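Local coordinates for protein serine acetyltransferase (PDB 3F1X) that probably transfers an acetyl group to serine, as serine acetyltransferases of the left-handed beta-helix family do in cysteine biosynthesis, at residues 46-58 / 151-165. Residues are numbered along the deposited sequence; the frame is centred on the assembly and turned at random.
Sequences VELARAIIFPGYF and ISCYPAIRAISNYRI
In the helical domain that precedes the left-handed beta-helix of this serine acetyltransferase, R50 of helix 46-53 reaches across to N162 of helix 155-165, and the pair illustrates how a buried arginine can bridge two steeply crossed helices. The two segment axes cross at 102° and approach no closer than 10.7 Å. From CG to NE the R50 chain is extended, carrying the guanidinium to N162 OD1, which takes two weak, bent bonds, from R50 NH1 at 2.8 Å and from R50 NH2 at 3.1 Å; the guanidinium and amide planes lie 23° apart. Within its own helix, R50 NE gives E47 OE2 a nearly straight hydrogen bond (2.9 Å), part of a salt bridge, and a water joins R50 NH2 to S161 OG. V46 CG1 lies over one face of the guanidinium and R158 CG over the opposite one, both offset toward the rim. With an alanine in place of R50, E47 would probably lose its charged mate and N162 OD1 both guanidinium donors. Just past the end of helix 46-53, the F54 ring takes the I151 CG2 methyl over one face, 3.8 Å from the centroid, a CH-pi contact backed on the other face by I53 CG2. I151 CG2 also touches F58 CE2 at 3.6 Å, while S152 OG, bonded to G148 O, sits at the edge of the Y57 ring. A49 CB meets I165 CD1 at 3.5 Å. Helix 177-189 flanks the polar cluster, with M184 against V46 and I181 O accepting from N162 ND2; R127 of helix 123-139 bonds I52 O, and Y23 of the second subunit packs on F54.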
# COMPACT_ATOMS: atom_id res chain seq x y z
N VAL A 46 -18.45 2.70 5.74
CA VAL A 46 -19.47 3.09 4.78
C VAL A 46 -19.39 2.24 3.51
O VAL A 46 -20.41 1.89 2.93
CB VAL A 46 -19.35 4.59 4.40
CG1 VAL A 46 -20.37 4.94 3.34
CG2 VAL A 46 -19.58 5.45 5.62
N GLU A 47 -18.18 1.89 3.07
CA GLU A 47 -18.04 1.07 1.86
C GLU A 47 -18.61 -0.34 2.06
O GLU A 47 -19.20 -0.92 1.14
CB GLU A 47 -16.58 1.01 1.42
CG GLU A 47 -16.04 2.35 0.90
CD GLU A 47 -16.75 2.79 -0.37
OE1 GLU A 47 -16.63 2.08 -1.39
OE2 GLU A 47 -17.42 3.85 -0.36
N LEU A 48 -18.42 -0.90 3.25
CA LEU A 48 -18.93 -2.23 3.56
C LEU A 48 -20.45 -2.17 3.64
O LEU A 48 -21.15 -3.07 3.19
CB LEU A 48 -18.36 -2.72 4.89
CG LEU A 48 -16.91 -3.21 4.85
CD1 LEU A 48 -16.32 -3.22 6.26
CD2 LEU A 48 -16.85 -4.58 4.22
N ALA A 49 -20.96 -1.09 4.22
CA ALA A 49 -22.40 -0.91 4.32
C ALA A 49 -23.01 -0.93 2.91
O ALA A 49 -24.05 -1.56 2.69
CB ALA A 49 -22.73 0.40 5.02
N ARG A 50 -22.35 -0.24 1.97
CA ARG A 50 -22.81 -0.19 0.58
C ARG A 50 -22.80 -1.56 -0.07
O ARG A 50 -23.71 -1.91 -0.83
CB ARG A 50 -21.89 0.68 -0.29
CG ARG A 50 -21.72 2.14 0.09
CD ARG A 50 -20.99 2.85 -1.05
NE ARG A 50 -20.34 4.09 -0.62
CZ ARG A 50 -20.97 5.17 -0.18
NH1 ARG A 50 -20.27 6.24 0.17
NH2 ARG A 50 -22.29 5.18 -0.08
N ALA A 51 -21.74 -2.32 0.20
CA ALA A 51 -21.56 -3.64 -0.37
C ALA A 51 -22.56 -4.64 0.18
O ALA A 51 -22.86 -5.64 -0.46
CB ALA A 51 -20.15 -4.14 -0.12
N ILE A 52 -23.06 -4.37 1.37
CA ILE A 52 -24.04 -5.23 2.00
C ILE A 52 -25.45 -4.83 1.56
O ILE A 52 -26.32 -5.68 1.35
CB ILE A 52 -23.96 -5.14 3.54
CG1 ILE A 52 -22.62 -5.71 4.02
CG2 ILE A 52 -25.11 -5.89 4.17
CD1 ILE A 52 -22.28 -5.36 5.45
N ILE A 53 -25.68 -3.53 1.42
CA ILE A 53 -26.98 -3.03 1.00
C ILE A 53 -27.22 -3.34 -0.48
O ILE A 53 -28.33 -3.70 -0.87
CB ILE A 53 -27.08 -1.50 1.23
CG1 ILE A 53 -27.11 -1.22 2.73
CG2 ILE A 53 -28.30 -0.93 0.49
CD1 ILE A 53 -26.83 0.24 3.11
N PHE A 54 -26.19 -3.20 -1.30
CA PHE A 54 -26.29 -3.49 -2.73
C PHE A 54 -25.32 -4.62 -3.04
O PHE A 54 -24.26 -4.41 -3.62
CB PHE A 54 -25.89 -2.25 -3.54
CG PHE A 54 -26.72 -1.04 -3.23
CD1 PHE A 54 -28.06 -0.98 -3.61
CD2 PHE A 54 -26.15 0.05 -2.58
CE1 PHE A 54 -28.83 0.16 -3.32
CE2 PHE A 54 -26.90 1.20 -2.29
CZ PHE A 54 -28.24 1.25 -2.66
N PRO A 55 -25.68 -5.86 -2.67
CA PRO A 55 -24.82 -7.02 -2.90
C PRO A 55 -24.38 -7.26 -4.34
O PRO A 55 -25.19 -7.25 -5.26
CB PRO A 55 -25.65 -8.18 -2.34
CG PRO A 55 -27.05 -7.73 -2.55
CD PRO A 55 -27.01 -6.26 -2.17
N GLY A 56 -23.09 -7.48 -4.52
CA GLY A 56 -22.57 -7.72 -5.85
C GLY A 56 -22.18 -6.47 -6.62
O GLY A 56 -21.47 -6.57 -7.62
N TYR A 57 -22.64 -5.30 -6.18
CA TYR A 57 -22.30 -4.05 -6.86
C TYR A 57 -21.05 -3.46 -6.25
O TYR A 57 -20.18 -2.94 -6.95
CB TYR A 57 -23.44 -3.04 -6.78
CG TYR A 57 -24.47 -3.23 -7.86
CD1 TYR A 57 -25.58 -4.05 -7.66
CD2 TYR A 57 -24.33 -2.62 -9.09
CE1 TYR A 57 -26.52 -4.25 -8.67
CE2 TYR A 57 -25.26 -2.81 -10.11
CZ TYR A 57 -26.35 -3.62 -9.90
OH TYR A 57 -27.26 -3.80 -10.91
N PHE A 58 -20.99 -3.52 -4.93
CA PHE A 58 -19.85 -3.02 -4.18
C PHE A 58 -19.31 -4.24 -3.45
O PHE A 58 -18.22 -4.21 -2.87
CB PHE A 58 -20.29 -1.97 -3.15
CG PHE A 58 -20.74 -0.67 -3.76
CD1 PHE A 58 -19.81 0.27 -4.20
CD2 PHE A 58 -22.10 -0.38 -3.89
CE1 PHE A 58 -20.22 1.48 -4.76
CE2 PHE A 58 -22.53 0.83 -4.45
CZ PHE A 58 -21.59 1.77 -4.89
N ILE A 151 -26.68 3.07 -9.02
CA ILE A 151 -26.05 2.61 -7.79
C ILE A 151 -24.53 2.67 -7.90
O ILE A 151 -23.83 3.04 -6.95
CB ILE A 151 -26.44 1.15 -7.48
CG1 ILE A 151 -27.95 1.06 -7.22
CG2 ILE A 151 -25.65 0.63 -6.28
CD1 ILE A 151 -28.45 -0.35 -7.07
N SER A 152 -24.02 2.30 -9.07
CA SER A 152 -22.58 2.25 -9.32
C SER A 152 -21.79 3.54 -9.39
O SER A 152 -20.64 3.57 -8.94
CB SER A 152 -22.32 1.42 -10.58
OG SER A 152 -22.62 0.05 -10.36
N CYS A 153 -22.35 4.62 -9.94
CA CYS A 153 -21.58 5.85 -10.03
C CYS A 153 -22.29 7.17 -9.75
O CYS A 153 -21.64 8.22 -9.73
CB CYS A 153 -20.87 5.94 -11.38
SG CYS A 153 -21.95 6.23 -12.80
N TYR A 154 -23.60 7.15 -9.55
CA TYR A 154 -24.31 8.39 -9.26
C TYR A 154 -23.93 8.87 -7.87
O TYR A 154 -24.08 8.14 -6.89
CB TYR A 154 -25.82 8.18 -9.35
CG TYR A 154 -26.37 8.32 -10.74
CD1 TYR A 154 -25.67 7.84 -11.84
CD2 TYR A 154 -27.61 8.90 -10.96
CE1 TYR A 154 -26.19 7.94 -13.13
CE2 TYR A 154 -28.14 9.01 -12.24
CZ TYR A 154 -27.43 8.53 -13.32
OH TYR A 154 -27.95 8.63 -14.59
N PRO A 155 -23.44 10.11 -7.76
CA PRO A 155 -23.03 10.68 -6.47
C PRO A 155 -24.17 10.84 -5.47
O PRO A 155 -23.98 10.67 -4.27
CB PRO A 155 -22.41 12.01 -6.87
CG PRO A 155 -23.22 12.41 -8.09
CD PRO A 155 -23.30 11.10 -8.85
N ALA A 156 -25.36 11.17 -5.97
CA ALA A 156 -26.52 11.36 -5.11
C ALA A 156 -26.84 10.13 -4.26
O ALA A 156 -27.11 10.25 -3.07
CB ALA A 156 -27.73 11.75 -5.94
N ILE A 157 -26.82 8.95 -4.88
CA ILE A 157 -27.13 7.73 -4.15
C ILE A 157 -26.13 7.51 -3.02
O ILE A 157 -26.49 7.02 -1.96
CB ILE A 157 -27.11 6.50 -5.07
CG1 ILE A 157 -28.18 6.65 -6.14
CG2 ILE A 157 -27.40 5.23 -4.25
CD1 ILE A 157 -29.59 6.70 -5.60
N ARG A 158 -24.88 7.89 -3.26
CA ARG A 158 -23.83 7.74 -2.26
C ARG A 158 -24.09 8.67 -1.08
O ARG A 158 -23.96 8.27 0.07
CB ARG A 158 -22.46 8.04 -2.89
CG ARG A 158 -22.04 6.99 -3.89
CD ARG A 158 -20.77 7.35 -4.64
NE ARG A 158 -20.41 6.31 -5.60
CZ ARG A 158 -19.34 6.35 -6.40
NH1 ARG A 158 -19.09 5.36 -7.24
NH2 ARG A 158 -18.53 7.40 -6.35
N ALA A 159 -24.45 9.92 -1.37
CA ALA A 159 -24.73 10.89 -0.32
C ALA A 159 -25.97 10.47 0.47
O ALA A 159 -25.97 10.50 1.70
CB ALA A 159 -24.94 12.28 -0.92
N ILE A 160 -27.02 10.08 -0.24
CA ILE A 160 -28.26 9.66 0.41
C ILE A 160 -28.03 8.40 1.24
O ILE A 160 -28.58 8.25 2.34
CB ILE A 160 -29.38 9.43 -0.64
CG1 ILE A 160 -29.73 10.76 -1.31
CG2 ILE A 160 -30.64 8.85 0.02
CD1 ILE A 160 -30.60 10.62 -2.53
N SER A 161 -27.21 7.49 0.73
CA SER A 161 -26.90 6.26 1.46
C SER A 161 -26.17 6.62 2.75
O SER A 161 -26.54 6.15 3.82
CB SER A 161 -26.01 5.35 0.61
OG SER A 161 -26.71 4.88 -0.52
N ASN A 162 -25.14 7.47 2.64
CA ASN A 162 -24.37 7.88 3.81
C ASN A 162 -25.31 8.54 4.83
O ASN A 162 -25.22 8.30 6.03
CB ASN A 162 -23.26 8.88 3.43
CG ASN A 162 -21.98 8.19 2.96
OD1 ASN A 162 -22.01 7.27 2.14
ND2 ASN A 162 -20.84 8.65 3.48
N TYR A 163 -26.20 9.40 4.33
CA TYR A 163 -27.17 10.08 5.19
C TYR A 163 -28.04 9.08 5.97
O TYR A 163 -28.12 9.15 7.20
CB TYR A 163 -28.09 10.99 4.37
CG TYR A 163 -29.39 11.26 5.09
CD1 TYR A 163 -29.43 12.05 6.23
CD2 TYR A 163 -30.56 10.61 4.70
CE1 TYR A 163 -30.62 12.19 6.98
CE2 TYR A 163 -31.74 10.73 5.44
CZ TYR A 163 -31.76 11.52 6.57
OH TYR A 163 -32.92 11.61 7.31
N ARG A 164 -28.71 8.18 5.26
CA ARG A 164 -29.58 7.21 5.94
C ARG A 164 -28.80 6.35 6.92
O ARG A 164 -29.32 5.95 7.96
CB ARG A 164 -30.34 6.35 4.93
CG ARG A 164 -31.32 7.17 4.09
CD ARG A 164 -32.42 6.29 3.49
NE ARG A 164 -33.23 6.99 2.49
CZ ARG A 164 -34.12 7.94 2.76
NH1 ARG A 164 -34.33 8.34 4.01
NH2 ARG A 164 -34.80 8.51 1.77
N ILE A 165 -27.54 6.07 6.61
CA ILE A 165 -26.71 5.28 7.51
C ILE A 165 -26.43 6.10 8.77
O ILE A 165 -26.56 5.60 9.90
CB ILE A 165 -25.37 4.90 6.84
CG1 ILE A 165 -25.61 3.80 5.81
CG2 ILE A 165 -24.36 4.45 7.89
CD1 ILE A 165 -24.42 3.49 4.94
O HOH W 1 -24.03 3.89 -1.79